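Aclacinomycin-N/aclacinomycin-A oxidase (Streptomyces galilaeus, PDB 2IPI) oxidises the terminal sugar of aclacinomycin N and then of aclacinomycin A, using a bicovalently bound FAD and molecular oxygen in the last two steps of aclacinomycin biosynthesis. Local coordinates at residues W140-I144 with L241-P245. Coordinates in Å, arbitrary orientation, origin at the centre of the assembly. Residues are numbered along the deposited sequence.
Sequences WGVTI and LPKAP
A single beta bridge of antiparallel pattern ties the loop leaving helix 129-140, in the FAD-binding PCMH-type region, to the connection leading into strand 248-256 of the seven-stranded sheet. Neither loop is regular strand, and their touching parts run 112° apart, so the pairing stops at one residue pair: V142 and K243, CA atoms 4.0 Å apart, as a non-hydrogen-bonded pair. G141 leaves the helix with positive phi (77/24), then V142 to I144 run extended. Start along 241-245 with L241, extended, its CB directed toward 140-144: CB lies 3.3 Å from CG1 of V142 (rotamer t), and CD1 is 4.3 Å from I144 CG2. From P242 onward the chain is polyproline II-like. P242 O accepts a hydrogen bond from T143 N at 2.8 Å, though the carbonyl is crowded in the model and less surely placed; the P242 ring also touches T229 and helix 167-170. K243 directs its CB away, but chi1 near -122°, between rotamer wells, lays the side chain against G141 and V142, with CG 3.0 Å from G141 O and CD 3.5 Å from V142 CG2; its carbonyl O accepts a hydrogen bond from the R169 side chain. A244 closes the bridge beside Y137 and W344: its CB lies 3.5 Å from T143 OG1, and its N donates to G141 O at 3.0 Å, with an N-H...O angle of 157°.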
loop_
_atom_site.group_PDB
_atom_site.type_symbol
_atom_site.label_atom_id
_atom_site.label_comp_id
_atom_site.label_asym_id
_atom_site.label_seq_id
_atom_site.Cartn_x
_atom_site.Cartn_y
_atom_site.Cartn_z
ATOM N N TRP A 140 10.695 -2.198 -22.608
ATOM C CA TRP A 140 11.314 -0.879 -22.591
ATOM C C TRP A 140 12.404 -0.729 -21.542
ATOM O O TRP A 140 13.087 0.298 -21.521
ATOM C CB TRP A 140 10.241 0.220 -22.357
ATOM C CG TRP A 140 9.112 0.166 -23.333
ATOM C CD1 TRP A 140 9.129 0.667 -24.615
ATOM C CD2 TRP A 140 7.813 -0.404 -23.144
ATOM N NE1 TRP A 140 7.913 0.436 -25.222
ATOM C CE2 TRP A 140 7.087 -0.216 -24.346
ATOM C CE3 TRP A 140 7.163 -1.055 -22.093
ATOM C CZ2 TRP A 140 5.776 -0.653 -24.507
ATOM C CZ3 TRP A 140 5.861 -1.491 -22.255
ATOM C CH2 TRP A 140 5.168 -1.290 -23.460
ATOM N N GLY A 141 12.615 -1.662 -20.623
ATOM C CA GLY A 141 13.676 -1.509 -19.631
ATOM C C GLY A 141 13.369 -0.553 -18.513
ATOM O O GLY A 141 14.182 0.064 -17.815
ATOM N N VAL A 142 12.075 -0.357 -18.273
ATOM C CA VAL A 142 11.649 0.695 -17.348
ATOM C C VAL A 142 10.801 0.101 -16.233
ATOM O O VAL A 142 10.596 -1.118 -16.254
ATOM C CB VAL A 142 10.929 1.709 -18.240
ATOM C CG1 VAL A 142 10.328 2.854 -17.505
ATOM C CG2 VAL A 142 11.905 2.301 -19.273
ATOM N N THR A 143 10.306 0.879 -15.269
ATOM C CA THR A 143 9.375 0.431 -14.240
ATOM C C THR A 143 8.605 1.590 -13.603
ATOM O O THR A 143 8.807 2.738 -13.967
ATOM C CB THR A 143 10.103 -0.299 -13.093
ATOM O OG1 THR A 143 11.243 -1.006 -13.597
ATOM C CG2 THR A 143 9.196 -1.340 -12.472
ATOM N N ILE A 144 7.771 1.273 -12.616
ATOM C CA ILE A 144 7.152 2.218 -11.709
ATOM C C ILE A 144 7.500 1.869 -10.261
ATOM O O ILE A 144 7.648 0.684 -9.929
ATOM C CB ILE A 144 5.624 2.256 -11.878
ATOM C CG1 ILE A 144 4.906 0.908 -11.875
ATOM C CG2 ILE A 144 5.273 3.067 -13.125
ATOM C CD1 ILE A 144 3.393 1.038 -11.894
ATOM N N LEU A 241 9.670 6.775 -18.273
ATOM C CA LEU A 241 9.469 6.394 -16.867
ATOM C C LEU A 241 10.823 5.896 -16.341
ATOM O O LEU A 241 11.691 5.589 -17.174
ATOM C CB LEU A 241 8.394 5.349 -16.661
ATOM C CG LEU A 241 6.935 5.503 -17.027
ATOM C CD1 LEU A 241 6.256 4.160 -17.210
ATOM C CD2 LEU A 241 6.282 6.269 -15.886
ATOM N N PRO A 242 11.038 5.791 -15.041
ATOM C CA PRO A 242 12.348 5.362 -14.526
ATOM C C PRO A 242 12.756 3.999 -15.061
ATOM O O PRO A 242 11.961 3.078 -15.247
ATOM C CB PRO A 242 12.123 5.307 -13.011
ATOM C CG PRO A 242 11.071 6.371 -12.811
ATOM C CD PRO A 242 10.088 6.043 -13.924
ATOM N N LYS A 243 14.071 3.889 -15.291
ATOM C CA LYS A 243 14.683 2.662 -15.745
ATOM C C LYS A 243 14.968 1.692 -14.607
ATOM O O LYS A 243 15.421 2.114 -13.550
ATOM C CB LYS A 243 16.017 2.950 -16.454
ATOM C CG LYS A 243 16.013 2.419 -17.883
ATOM C CD LYS A 243 15.234 3.377 -18.776
ATOM C CE LYS A 243 16.196 4.239 -19.591
ATOM N NZ LYS A 243 16.440 3.608 -20.923
ATOM N N ALA A 244 14.716 0.411 -14.844
ATOM C CA ALA A 244 14.975 -0.610 -13.841
ATOM C C ALA A 244 16.450 -0.614 -13.445
ATOM O O ALA A 244 17.302 -0.250 -14.252
ATOM C CB ALA A 244 14.548 -1.995 -14.318
ATOM N N PRO A 245 16.742 -0.998 -12.203
ATOM C CA PRO A 245 18.126 -1.154 -11.748
ATOM C C PRO A 245 18.863 -2.200 -12.571
ATOM O O PRO A 245 18.242 -3.091 -13.139
ATOM C CB PRO A 245 17.989 -1.671 -10.309
ATOM C CG PRO A 245 16.677 -1.080 -9.898
ATOM C CD PRO A 245 15.794 -1.275 -11.119
#